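Local coordinates for orotate phosphoribosyltransferase (Aeropyrum pernix, PDB 2YZK), which probably catalyses the magnesium-dependent transfer of a ribosyl phosphate group from 5-phosphoribose 1-diphosphate to orotate, giving orotidine monophosphate in pyrimidine synthesis, at residues A[32-37]-A[70-75]; A[86-91]-A[99-104]; A[107-112]-A[132-137]. All blocks are in the same frame, centred on the assembly; numbering follows the deposited sequence.

Contact 1: residues A[32-37]-A[70-75]; sequences RRLLGD and LPWAAM
L35 reaches from the loop before helix 38-58 to the flank of helix 70-80, where P71, W72 and M75 receive it. Its CG lies anti to the carbonyl carbon (chi1 -61°), and this carries the branch point L35 CG to 4.0 Å from W72 CZ2. CB itself meets nothing on the helix, so the contact begins at CG and is made chiefly by the two methyls. CD1 goes to the proline, with L35 CD1 3.9 Å from P71 CB and the two side chains crossing at about a right angle. L35 CD2 lies over one face of the indole, shifted toward the rim, at 3.6 Å from W72 CZ2. This is a CH-pi contact: L35 CD2 stands 3.9 Å from the centroid of the W72 six-membered ring. The same methyl also approaches the selenium of M75, which is a selenomethionine, at 4.3 Å between L35 CD2 and M75 SE. Leucine suits the place, CD1 serving the proline and CD2 mainly the indole. L34 takes the neighbouring position on the ring, its CB lying in the indole plane at the edge, 3.9 Å from W72 CH2. No hydrogen bond joins the segments; the fit is wholly apolar and buried. Beyond it, L34 leans on helix 2-9, while W72 and M75 also pack on helix 38-58 and P71 on L70 of the second subunit. The arrangement joins the N-terminal part of the chain to a helix flanking the parallel sheet of the type I phosphoribosyltransferase fold, with W72 beside D114 of the predicted phosphoribosyl diphosphate site.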
ATOM      1  N   ARG A  32      -2.548  -0.584 -11.401  1.00 13.00           N
ATOM      2  CA  ARG A  32      -1.618   0.282 -10.685  1.00 11.10           C
ATOM      3  C   ARG A  32      -1.446   1.619 -11.400  1.00 10.21           C
ATOM      4  O   ARG A  32      -1.170   2.638 -10.768  1.00  8.89           O
ATOM      5  CB  ARG A  32      -0.258  -0.410 -10.540  1.00 10.82           C
ATOM      6  CG  ARG A  32      -0.287  -1.662  -9.666  1.00 11.88           C
ATOM      7  CD  ARG A  32       1.046  -2.399  -9.713  1.00 11.07           C
ATOM      8  NE  ARG A  32       1.413  -2.757 -11.080  1.00 12.26           N
ATOM      9  CZ  ARG A  32       2.519  -3.414 -11.414  1.00 13.99           C
ATOM     10  NH1 ARG A  32       3.380  -3.798 -10.480  1.00 13.30           N
ATOM     11  NH2 ARG A  32       2.770  -3.679 -12.690  1.00 13.14           N
ATOM     12  N   ARG A  33      -1.619   1.622 -12.716  1.00 10.56           N
ATOM     13  CA  ARG A  33      -1.457   2.854 -13.476  1.00 10.94           C
ATOM     14  C   ARG A  33      -2.495   3.923 -13.152  1.00 10.80           C
ATOM     15  O   ARG A  33      -2.315   5.087 -13.490  1.00 10.47           O
ATOM     16  CB  ARG A  33      -1.442   2.545 -14.971  1.00 11.52           C
ATOM     17  CG  ARG A  33      -0.250   1.691 -15.380  1.00 15.11           C
ATOM     18  CD  ARG A  33      -0.256   1.419 -16.867  1.00 17.16           C
ATOM     19  NE  ARG A  33       0.109   2.589 -17.662  1.00 18.53           N
ATOM     20  CZ  ARG A  33       1.359   2.995 -17.866  1.00 20.94           C
ATOM     21  NH1 ARG A  33       2.377   2.329 -17.332  1.00 21.28           N
ATOM     22  NH2 ARG A  33       1.598   4.059 -18.623  1.00 21.25           N
ATOM     23  N   LEU A  34      -3.575   3.544 -12.481  1.00 10.79           N
ATOM     24  CA  LEU A  34      -4.587   4.526 -12.117  1.00 10.21           C
ATOM     25  C   LEU A  34      -4.104   5.383 -10.945  1.00  9.97           C
ATOM     26  O   LEU A  34      -4.582   6.499 -10.739  1.00 10.09           O
ATOM     27  CB  LEU A  34      -5.886   3.834 -11.712  1.00 10.73           C
ATOM     28  CG  LEU A  34      -6.542   2.929 -12.750  1.00 12.82           C
ATOM     29  CD1 LEU A  34      -7.864   2.437 -12.188  1.00 13.23           C
ATOM     30  CD2 LEU A  34      -6.777   3.695 -14.046  1.00 14.25           C
ATOM     31  N   LEU A  35      -3.157   4.851 -10.180  1.00  8.90           N
ATOM     32  CA  LEU A  35      -2.649   5.556  -9.002  1.00  9.39           C
ATOM     33  C   LEU A  35      -1.868   6.827  -9.303  1.00  8.26           C
ATOM     34  O   LEU A  35      -1.837   7.748  -8.487  1.00  9.19           O
ATOM     35  CB  LEU A  35      -1.776   4.608  -8.171  1.00  9.59           C
ATOM     36  CG  LEU A  35      -2.505   3.372  -7.638  1.00 10.04           C
ATOM     37  CD1 LEU A  35      -1.501   2.391  -7.056  1.00 10.95           C
ATOM     38  CD2 LEU A  35      -3.521   3.799  -6.583  1.00 11.08           C
ATOM     39  N   GLY A  36      -1.252   6.882 -10.478  1.00  8.10           N
ATOM     40  CA  GLY A  36      -0.463   8.049 -10.835  1.00  9.55           C
ATOM     41  C   GLY A  36      -1.243   9.256 -11.333  1.00 11.01           C
ATOM     42  O   GLY A  36      -0.659  10.166 -11.913  1.00 12.87           O
ATOM     43  N   ASP A  37      -2.554   9.268 -11.115  1.00 10.65           N
ATOM     44  CA  ASP A  37      -3.393  10.390 -11.543  1.00 11.77           C
ATOM     45  C   ASP A  37      -4.566  10.515 -10.572  1.00 12.30           C
ATOM     46  O   ASP A  37      -5.423   9.637 -10.520  1.00 12.13           O
ATOM     47  CB  ASP A  37      -3.907  10.146 -12.965  1.00 13.51           C
ATOM     48  CG  ASP A  37      -4.643  11.342 -13.536  1.00 17.27           C
ATOM     49  OD1 ASP A  37      -4.025  12.424 -13.667  1.00 18.19           O
ATOM     50  OD2 ASP A  37      -5.843  11.201 -13.852  1.00 19.16           O
ATOM     51  N   LEU A  70      -3.064  -3.031  -1.784  1.00  8.53           N
ATOM     52  CA  LEU A  70      -2.722  -2.212  -0.624  1.00  9.90           C
ATOM     53  C   LEU A  70      -3.003  -0.712  -0.745  1.00  8.90           C
ATOM     54  O   LEU A  70      -3.599  -0.126   0.152  1.00  9.44           O
ATOM     55  CB  LEU A  70      -1.262  -2.454  -0.218  1.00 10.31           C
ATOM     56  CG  LEU A  70      -0.828  -1.897   1.141  1.00 10.43           C
ATOM     57  CD1 LEU A  70      -1.851  -2.230   2.221  1.00 13.00           C
ATOM     58  CD2 LEU A  70       0.536  -2.460   1.495  1.00 10.10           C
ATOM     59  N   PRO A  71      -2.586  -0.067  -1.847  1.00  8.61           N
ATOM     60  CA  PRO A  71      -2.873   1.371  -1.937  1.00  7.97           C
ATOM     61  C   PRO A  71      -4.373   1.634  -1.904  1.00  8.43           C
ATOM     62  O   PRO A  71      -4.840   2.587  -1.272  1.00  9.49           O
ATOM     63  CB  PRO A  71      -2.258   1.764  -3.273  1.00  8.16           C
ATOM     64  CG  PRO A  71      -1.118   0.792  -3.416  1.00  8.54           C
ATOM     65  CD  PRO A  71      -1.749  -0.503  -2.976  1.00  7.89           C
ATOM     66  N   TRP A  72      -5.127   0.780  -2.591  1.00  8.05           N
ATOM     67  CA  TRP A  72      -6.573   0.920  -2.640  1.00  8.42           C
ATOM     68  C   TRP A  72      -7.204   0.760  -1.264  1.00  8.26           C
ATOM     69  O   TRP A  72      -8.064   1.552  -0.877  1.00  8.05           O
ATOM     70  CB  TRP A  72      -7.164  -0.099  -3.611  1.00  9.06           C
ATOM     71  CG  TRP A  72      -6.633   0.076  -4.987  1.00  9.30           C
ATOM     72  CD1 TRP A  72      -5.733  -0.725  -5.623  1.00  8.74           C
ATOM     73  CD2 TRP A  72      -6.906   1.164  -5.879  1.00  9.66           C
ATOM     74  NE1 TRP A  72      -5.422  -0.206  -6.858  1.00  8.98           N
ATOM     75  CE2 TRP A  72      -6.127   0.956  -7.040  1.00 10.69           C
ATOM     76  CE3 TRP A  72      -7.730   2.296  -5.809  1.00 11.90           C
ATOM     77  CZ2 TRP A  72      -6.145   1.838  -8.126  1.00  9.81           C
ATOM     78  CZ3 TRP A  72      -7.749   3.180  -6.894  1.00 10.44           C
ATOM     79  CH2 TRP A  72      -6.958   2.940  -8.036  1.00  9.78           C
ATOM     80  N   ALA A  73      -6.769  -0.257  -0.526  1.00  9.05           N
ATOM     81  CA  ALA A  73      -7.293  -0.506   0.811  1.00  8.10           C
ATOM     82  C   ALA A  73      -6.958   0.659   1.733  1.00  9.37           C
ATOM     83  O   ALA A  73      -7.801   1.112   2.510  1.00  9.62           O
ATOM     84  CB  ALA A  73      -6.710  -1.797   1.377  1.00  9.23           C
ATOM     85  N   ALA A  74      -5.724   1.148   1.645  1.00  8.88           N
ATOM     86  CA  ALA A  74      -5.295   2.260   2.489  1.00 11.71           C
ATOM     87  C   ALA A  74      -6.108   3.520   2.200  1.00 12.37           C
ATOM     88  O   ALA A  74      -6.513   4.223   3.121  1.00 10.89           O
ATOM     89  CB  ALA A  74      -3.803   2.538   2.284  1.00  8.94           C
HETATM   90  N   MSE A  75      -6.343   3.802   0.922  1.00 17.43           N
HETATM   91  CA  MSE A  75      -7.107   4.982   0.548  1.00 12.23           C
HETATM   92  C   MSE A  75      -8.567   4.862   0.977  1.00 11.36           C
HETATM   93  O   MSE A  75      -9.165   5.844   1.396  1.00  9.04           O
HETATM   94  CB  MSE A  75      -6.984   5.229  -0.959  1.00 13.93           C
HETATM   95  CG  MSE A  75      -5.544   5.510  -1.381  1.00 17.77           C
HETATM   96 SE   MSE A  75      -5.301   5.619  -3.168  1.00 28.96          SE
HETATM   97  CE  MSE A  75      -6.001   7.249  -3.432  1.00 24.97           C
TER

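Contact 2: residues A[86-91]-A[99-104]; sequences YVRPER and QVEGDP
Y86 and E101 face each other as an antiparallel hydrogen-bonded pair, a single bridge. Y86 N gives its hydrogen to E101 O at 3.0 Å, and E101 N returns one to Y86 O at 2.9 Å. Tyrosine CG sits between its backbone N and carbonyl carbon (chi1 63°); E101 CB stands over the centre of one ring face, 3.7 Å from the Y86 centroid, a CH-pi contact. The carboxylate is gripped at both oxygens. E101 OE2 uses its syn lone pair for R88 NE in a salt bridge of 3.2 Å, bent (139°) and tilted from the guanidinium plane, and takes a hydrogen from a water that also accepts from R88 N and donates to Q99 O. E101 OE1 takes one from another water, 2.6 Å from Y86 OH, and makes a salt bridge with R32 of the second subunit. The Y86-E101 bridge closes the base of a long loop that in orotate phosphoribosyltransferases closes over the partner subunit's active site, as is probable here; R88 is a predicted phosphoribosyl diphosphate ligand. An alanine in place of Y86 would probably leave E101 CB without the ring face and the water on E101 OE1 without the tyrosine hydroxyl. In the type II turn V100-D103, a side chain on G102 would collide with E101 O.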
ATOM      1  N   TYR A  86      -3.588  -5.587   6.416  1.00  9.10           N
ATOM      2  CA  TYR A  86      -3.254  -6.195   5.138  1.00  9.09           C
ATOM      3  C   TYR A  86      -2.480  -7.476   5.308  1.00  8.44           C
ATOM      4  O   TYR A  86      -1.832  -7.707   6.337  1.00  7.91           O
ATOM      5  CB  TYR A  86      -2.495  -5.214   4.227  1.00 11.40           C
ATOM      6  CG  TYR A  86      -1.140  -4.743   4.710  1.00 12.25           C
ATOM      7  CD1 TYR A  86       0.024  -5.429   4.366  1.00 13.71           C
ATOM      8  CD2 TYR A  86      -1.014  -3.558   5.438  1.00 13.61           C
ATOM      9  CE1 TYR A  86       1.281  -4.940   4.723  1.00 14.81           C
ATOM     10  CE2 TYR A  86       0.236  -3.064   5.803  1.00 15.30           C
ATOM     11  CZ  TYR A  86       1.379  -3.757   5.439  1.00 15.84           C
ATOM     12  OH  TYR A  86       2.616  -3.251   5.764  1.00 19.57           O
ATOM     13  N   VAL A  87      -2.578  -8.322   4.295  1.00  9.51           N
ATOM     14  CA  VAL A  87      -1.901  -9.604   4.304  1.00 12.20           C
ATOM     15  C   VAL A  87      -1.039  -9.708   3.063  1.00 14.41           C
ATOM     16  O   VAL A  87      -1.502  -9.444   1.955  1.00 15.32           O
ATOM     17  CB  VAL A  87      -2.929 -10.755   4.324  1.00 12.37           C
ATOM     18  CG1 VAL A  87      -2.219 -12.103   4.226  1.00 13.81           C
ATOM     19  CG2 VAL A  87      -3.743 -10.682   5.596  1.00 10.98           C
ATOM     20  N   ARG A  88       0.217 -10.088   3.257  1.00 16.64           N
ATOM     21  CA  ARG A  88       1.138 -10.224   2.143  1.00 19.25           C
ATOM     22  C   ARG A  88       1.521 -11.674   1.909  1.00 20.41           C
ATOM     23  O   ARG A  88       1.596 -12.464   2.850  1.00 19.31           O
ATOM     24  CB  ARG A  88       2.411  -9.412   2.394  1.00 22.01           C
ATOM     25  CG  ARG A  88       3.298  -9.977   3.484  1.00 26.98           C
ATOM     26  CD  ARG A  88       4.728  -9.476   3.351  1.00 30.14           C
ATOM     27  NE  ARG A  88       4.879  -8.072   3.721  1.00 32.34           N
ATOM     28  CZ  ARG A  88       6.001  -7.377   3.549  1.00 34.57           C
ATOM     29  NH1 ARG A  88       7.067  -7.951   3.007  1.00 36.10           N
ATOM     30  NH2 ARG A  88       6.066  -6.110   3.930  1.00 36.78           N
ATOM     31  N   PRO A  89       1.747 -12.049   0.641  1.00 21.51           N
ATOM     32  CA  PRO A  89       2.136 -13.427   0.329  1.00 23.16           C
ATOM     33  C   PRO A  89       3.613 -13.577   0.701  1.00 24.45           C
ATOM     34  O   PRO A  89       4.477 -12.959   0.084  1.00 25.58           O
ATOM     35  CB  PRO A  89       1.893 -13.519  -1.176  1.00 23.44           C
ATOM     36  CG  PRO A  89       2.190 -12.120  -1.643  1.00 23.35           C
ATOM     37  CD  PRO A  89       1.512 -11.271  -0.590  1.00 22.36           C
ATOM     38  N   GLU A  90       3.891 -14.382   1.721  1.00 24.75           N
ATOM     39  CA  GLU A  90       5.257 -14.594   2.193  1.00 24.95           C
ATOM     40  C   GLU A  90       5.983 -15.713   1.447  1.00 23.86           C
ATOM     41  O   GLU A  90       5.363 -16.669   0.989  1.00 23.63           O
ATOM     42  CB  GLU A  90       5.241 -14.930   3.690  1.00 27.00           C
ATOM     43  CG  GLU A  90       4.617 -13.866   4.588  1.00 28.84           C
ATOM     44  CD  GLU A  90       5.521 -12.665   4.806  1.00 31.58           C
ATOM     45  OE1 GLU A  90       5.139 -11.765   5.586  1.00 33.03           O
ATOM     46  OE2 GLU A  90       6.614 -12.618   4.204  1.00 34.49           O
ATOM     47  N   ARG A  91       7.301 -15.582   1.327  1.00 23.86           N
ATOM     48  CA  ARG A  91       8.120 -16.601   0.675  1.00 23.46           C
ATOM     49  C   ARG A  91       8.006 -17.852   1.549  1.00 22.71           C
ATOM     50  O   ARG A  91       8.122 -17.773   2.773  1.00 21.38           O
ATOM     51  CB  ARG A  91       9.567 -16.120   0.602  1.00 26.76           C
ATOM     52  CG  ARG A  91       9.859 -15.468  -0.728  1.00 31.15           C
ATOM     53  CD  ARG A  91      10.699 -14.213  -0.634  1.00 35.28           C
ATOM     54  NE  ARG A  91      12.117 -14.563  -0.670  1.00 38.65           N
ATOM     55  CZ  ARG A  91      12.866 -14.535  -1.770  1.00 41.10           C
ATOM     56  NH1 ARG A  91      12.601 -15.349  -2.782  1.00 42.12           N
ATOM     57  NH2 ARG A  91      13.885 -13.693  -1.863  1.00 41.90           N
ATOM     58  N   GLN A  99       0.470 -13.089   9.286  1.00 15.90           N
ATOM     59  CA  GLN A  99      -0.127 -12.163  10.227  1.00 14.45           C
ATOM     60  C   GLN A  99      -0.895 -11.096   9.479  1.00 13.17           C
ATOM     61  O   GLN A  99      -0.661 -10.866   8.296  1.00 11.58           O
ATOM     62  CB  GLN A  99       0.958 -11.504  11.078  1.00 18.57           C
ATOM     63  CG  GLN A  99       1.937 -10.678  10.269  1.00 22.50           C
ATOM     64  CD  GLN A  99       2.971  -9.990  11.138  1.00 25.96           C
ATOM     65  OE1 GLN A  99       2.627  -9.236  12.051  1.00 29.37           O
ATOM     66  NE2 GLN A  99       4.245 -10.240  10.857  1.00 26.23           N
ATOM     67  N   VAL A 100      -1.834 -10.467  10.174  1.00 10.83           N
ATOM     68  CA  VAL A 100      -2.613  -9.390   9.584  1.00 11.16           C
ATOM     69  C   VAL A 100      -1.870  -8.122  10.001  1.00 11.51           C
ATOM     70  O   VAL A 100      -2.027  -7.624  11.119  1.00 11.70           O
ATOM     71  CB  VAL A 100      -4.055  -9.382  10.123  1.00 10.45           C
ATOM     72  CG1 VAL A 100      -4.868  -8.274   9.454  1.00 10.85           C
ATOM     73  CG2 VAL A 100      -4.700 -10.735   9.866  1.00 10.89           C
ATOM     74  N   GLU A 101      -1.030  -7.627   9.099  1.00 10.63           N
ATOM     75  CA  GLU A 101      -0.239  -6.436   9.368  1.00 11.52           C
ATOM     76  C   GLU A 101      -1.154  -5.254   9.650  1.00 11.73           C
ATOM     77  O   GLU A 101      -2.169  -5.069   8.989  1.00 12.36           O
ATOM     78  CB  GLU A 101       0.699  -6.166   8.188  1.00 11.96           C
ATOM     79  CG  GLU A 101       1.720  -7.297   8.009  1.00 15.49           C
ATOM     80  CD  GLU A 101       2.657  -7.110   6.834  1.00 19.85           C
ATOM     81  OE1 GLU A 101       3.491  -6.177   6.866  1.00 20.79           O
ATOM     82  OE2 GLU A 101       2.567  -7.908   5.876  1.00 20.48           O
ATOM     83  N   GLY A 102      -0.793  -4.468  10.658  1.00 11.71           N
ATOM     84  CA  GLY A 102      -1.610  -3.333  11.041  1.00 12.04           C
ATOM     85  C   GLY A 102      -2.361  -3.663  12.324  1.00 11.86           C
ATOM     86  O   GLY A 102      -2.686  -2.780  13.117  1.00 11.46           O
ATOM     87  N   ASP A 103      -2.630  -4.953  12.516  1.00 12.33           N
ATOM     88  CA  ASP A 103      -3.330  -5.452  13.698  1.00 13.25           C
ATOM     89  C   ASP A 103      -4.610  -4.690  14.063  1.00 11.86           C
ATOM     90  O   ASP A 103      -4.774  -4.209  15.185  1.00 12.27           O
ATOM     91  CB  ASP A 103      -2.368  -5.476  14.895  1.00 16.05           C
ATOM     92  CG  ASP A 103      -2.984  -6.113  16.128  1.00 20.29           C
ATOM     93  OD1 ASP A 103      -3.628  -7.176  15.991  1.00 21.22           O
ATOM     94  OD2 ASP A 103      -2.813  -5.556  17.235  1.00 20.78           O
ATOM     95  N   PRO A 104      -5.533  -4.555  13.106  1.00 10.56           N
ATOM     96  CA  PRO A 104      -6.769  -3.841  13.436  1.00 11.13           C
ATOM     97  C   PRO A 104      -7.569  -4.687  14.432  1.00 11.47           C
ATOM     98  O   PRO A 104      -7.364  -5.892  14.529  1.00 10.53           O
ATOM     99  CB  PRO A 104      -7.458  -3.711  12.076  1.00 11.46           C
ATOM    100  CG  PRO A 104      -6.976  -4.929  11.331  1.00 11.50           C
ATOM    101  CD  PRO A 104      -5.512  -4.958  11.688  1.00 10.55           C
TER
HETATM  102  O   HOH W   1       4.768  -4.429   5.053  1.00 28.10           O
HETATM  103  O   HOH W   2       0.997 -10.166   6.001  1.00 14.36           O
HETATM  104  O   HOH W   3       1.956 -12.544   6.607  1.00 21.68           O

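Contact 3: residues A[107-112]-A[132-137]; sequences GRVVVV and NGYTVG
G107 and T135 begin the pairing of strands 108-113 and 135-141, parallel neighbours in the sheet joined through helix 120-131 as a beta-alpha-beta crossover. Two backbone hydrogen bonds set the register. T135 N gives its hydrogen to G107 O at 3.1 Å, and V109 N meets T135 O at 2.9 Å. A CA-H...O contact adds R108 CA at 3.3 Å from the same T135 O. Among the apolar contacts, V111 and V136 pack on helix 120-131 and V109 on strand 61-65, where beta-branched valines suit a buried strand. V109 CG2 lies 3.9 Å from V136 CB, and V111 CG1 meets V136 CG2, the latter two side chains crossing at about a right angle. V109 CG1 approaches Y134 CD1 obliquely to the ring. On the other side, R108 and T135 are solvent-accessible polar residues: T135 OG1 lies 3.2 Å from R108 CA and also touches R108 CB. With CG anti to the backbone N (chi1 -174°) and the chain extended from CG to NE, R108 crosses T135 at about a right angle. A CB on G137 would come tight against R108 NH2. One water donates to V109 O and accepts from G137 N, at 2.8 Å from each, its oxygen over one face of the R108 guanidinium, toward the rim.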
ATOM      1  N   GLY A 107     -12.965  -8.250  14.376  1.00 15.88           N
ATOM      2  CA  GLY A 107     -14.307  -7.891  13.965  1.00 14.25           C
ATOM      3  C   GLY A 107     -14.530  -8.281  12.520  1.00 14.55           C
ATOM      4  O   GLY A 107     -13.732  -9.018  11.939  1.00 14.13           O
ATOM      5  N   ARG A 108     -15.609  -7.785  11.931  1.00 13.95           N
ATOM      6  CA  ARG A 108     -15.925  -8.098  10.548  1.00 14.66           C
ATOM      7  C   ARG A 108     -15.176  -7.154   9.612  1.00 13.82           C
ATOM      8  O   ARG A 108     -15.203  -5.939   9.795  1.00 13.34           O
ATOM      9  CB  ARG A 108     -17.435  -7.981  10.313  1.00 17.54           C
ATOM     10  CG  ARG A 108     -17.878  -8.435   8.927  1.00 22.15           C
ATOM     11  CD  ARG A 108     -19.372  -8.219   8.714  1.00 25.53           C
ATOM     12  NE  ARG A 108     -19.789  -8.631   7.376  1.00 29.34           N
ATOM     13  CZ  ARG A 108     -19.891  -9.896   6.978  1.00 30.34           C
ATOM     14  NH1 ARG A 108     -19.612 -10.885   7.819  1.00 32.86           N
ATOM     15  NH2 ARG A 108     -20.265 -10.173   5.735  1.00 30.86           N
ATOM     16  N   VAL A 109     -14.509  -7.717   8.613  1.00 11.37           N
ATOM     17  CA  VAL A 109     -13.753  -6.905   7.667  1.00 11.68           C
ATOM     18  C   VAL A 109     -14.107  -7.223   6.220  1.00 11.68           C
ATOM     19  O   VAL A 109     -14.776  -8.214   5.931  1.00 11.12           O
ATOM     20  CB  VAL A 109     -12.234  -7.131   7.837  1.00 10.93           C
ATOM     21  CG1 VAL A 109     -11.837  -6.935   9.284  1.00  9.74           C
ATOM     22  CG2 VAL A 109     -11.858  -8.527   7.354  1.00 12.03           C
ATOM     23  N   VAL A 110     -13.652  -6.363   5.317  1.00 10.93           N
ATOM     24  CA  VAL A 110     -13.849  -6.559   3.889  1.00 10.82           C
ATOM     25  C   VAL A 110     -12.446  -6.559   3.294  1.00 10.83           C
ATOM     26  O   VAL A 110     -11.639  -5.684   3.613  1.00  9.42           O
ATOM     27  CB  VAL A 110     -14.660  -5.414   3.249  1.00 12.37           C
ATOM     28  CG1 VAL A 110     -14.651  -5.547   1.732  1.00 11.25           C
ATOM     29  CG2 VAL A 110     -16.094  -5.446   3.761  1.00 10.87           C
ATOM     30  N   VAL A 111     -12.142  -7.549   2.460  1.00  9.64           N
ATOM     31  CA  VAL A 111     -10.826  -7.612   1.834  1.00 10.83           C
ATOM     32  C   VAL A 111     -10.885  -6.918   0.482  1.00 10.78           C
ATOM     33  O   VAL A 111     -11.901  -6.978  -0.212  1.00  9.36           O
ATOM     34  CB  VAL A 111     -10.344  -9.060   1.635  1.00 11.47           C
ATOM     35  CG1 VAL A 111     -10.092  -9.700   2.978  1.00 14.98           C
ATOM     36  CG2 VAL A 111     -11.370  -9.855   0.862  1.00 15.66           C
ATOM     37  N   VAL A 112      -9.787  -6.260   0.122  1.00  9.16           N
ATOM     38  CA  VAL A 112      -9.711  -5.513  -1.128  1.00  9.60           C
ATOM     39  C   VAL A 112      -8.479  -5.863  -1.959  1.00  8.98           C
ATOM     40  O   VAL A 112      -7.362  -5.947  -1.439  1.00  8.45           O
ATOM     41  CB  VAL A 112      -9.677  -3.990  -0.838  1.00  9.62           C
ATOM     42  CG1 VAL A 112      -9.544  -3.203  -2.136  1.00 11.68           C
ATOM     43  CG2 VAL A 112     -10.929  -3.579  -0.083  1.00 11.19           C
ATOM     44  N   ASN A 132      -7.036 -15.676  12.479  1.00 16.54           N
ATOM     45  CA  ASN A 132      -6.581 -14.694  13.452  1.00 17.47           C
ATOM     46  C   ASN A 132      -7.697 -13.932  14.156  1.00 17.30           C
ATOM     47  O   ASN A 132      -7.479 -12.834  14.668  1.00 17.18           O
ATOM     48  CB  ASN A 132      -5.596 -13.723  12.792  1.00 19.48           C
ATOM     49  CG  ASN A 132      -4.218 -14.339  12.597  1.00 21.00           C
ATOM     50  OD1 ASN A 132      -3.453 -14.486  13.549  1.00 24.64           O
ATOM     51  ND2 ASN A 132      -3.903 -14.715  11.363  1.00 21.10           N
ATOM     52  N   GLY A 133      -8.894 -14.513  14.173  1.00 15.67           N
ATOM     53  CA  GLY A 133     -10.010 -13.893  14.866  1.00 17.44           C
ATOM     54  C   GLY A 133     -10.869 -12.877  14.139  1.00 15.90           C
ATOM     55  O   GLY A 133     -11.639 -12.159  14.781  1.00 17.57           O
ATOM     56  N   TYR A 134     -10.749 -12.798  12.820  1.00 14.57           N
ATOM     57  CA  TYR A 134     -11.562 -11.859  12.052  1.00 12.36           C
ATOM     58  C   TYR A 134     -12.633 -12.630  11.306  1.00 12.94           C
ATOM     59  O   TYR A 134     -12.522 -13.844  11.127  1.00 13.36           O
ATOM     60  CB  TYR A 134     -10.719 -11.118  11.012  1.00 12.51           C
ATOM     61  CG  TYR A 134      -9.621 -10.263  11.581  1.00 12.38           C
ATOM     62  CD1 TYR A 134      -9.869  -8.951  11.991  1.00 11.41           C
ATOM     63  CD2 TYR A 134      -8.326 -10.765  11.715  1.00 11.17           C
ATOM     64  CE1 TYR A 134      -8.845  -8.156  12.520  1.00 10.08           C
ATOM     65  CE2 TYR A 134      -7.306  -9.986  12.243  1.00 11.64           C
ATOM     66  CZ  TYR A 134      -7.568  -8.687  12.642  1.00 10.86           C
ATOM     67  OH  TYR A 134      -6.548  -7.931  13.172  1.00 11.55           O
ATOM     68  N   THR A 135     -13.680 -11.929  10.892  1.00 11.30           N
ATOM     69  CA  THR A 135     -14.718 -12.563  10.100  1.00 11.89           C
ATOM     70  C   THR A 135     -14.743 -11.787   8.792  1.00 12.02           C
ATOM     71  O   THR A 135     -14.520 -10.568   8.774  1.00 12.24           O
ATOM     72  CB  THR A 135     -16.110 -12.519  10.783  1.00 12.87           C
ATOM     73  OG1 THR A 135     -16.533 -11.164  10.953  1.00 15.18           O
ATOM     74  CG2 THR A 135     -16.058 -13.213  12.130  1.00 12.14           C
ATOM     75  N   VAL A 136     -14.985 -12.495   7.695  1.00 13.18           N
ATOM     76  CA  VAL A 136     -15.016 -11.863   6.386  1.00 13.56           C
ATOM     77  C   VAL A 136     -15.884 -12.647   5.412  1.00 14.56           C
ATOM     78  O   VAL A 136     -15.729 -13.861   5.262  1.00 14.75           O
ATOM     79  CB  VAL A 136     -13.577 -11.719   5.819  1.00 14.47           C
ATOM     80  CG1 VAL A 136     -12.831 -13.038   5.923  1.00 15.01           C
ATOM     81  CG2 VAL A 136     -13.627 -11.248   4.381  1.00 14.78           C
ATOM     82  N   GLY A 137     -16.807 -11.948   4.759  1.00 14.04           N
ATOM     83  CA  GLY A 137     -17.687 -12.607   3.808  1.00 13.80           C
ATOM     84  C   GLY A 137     -17.750 -11.892   2.475  1.00 12.94           C
ATOM     85  O   GLY A 137     -18.460 -12.324   1.570  1.00 13.27           O
TER
HETATM   86  O   HOH W   4     -17.168  -9.130   4.860  1.00 18.31           O

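The three contacts run in series along the chain. Contacts 2 and 3 are closest, their centres about 13 Å apart, and are joined where P104 O meets Y134 OH at 2.6 Å, a probable hydrogen bond, and where V100 CG2 lies 3.6 Å from Y134 CE2. Contact 1, with its centre about 18 Å from that of contact 2, touches it through L70 CD1 and Y86 CD2 at 3.6 Å, and reaches contact 3 through W72 CB and V112 CG1 at 4.2 Å. Contacts 1 and 2 also meet across the dimer, R33 pairing with D103 of the second subunit. The predicted phosphoribosyl diphosphate site is shared: one subunit supplies R88 of contact 2, the other D113, where strand 108-113 ends, and D114.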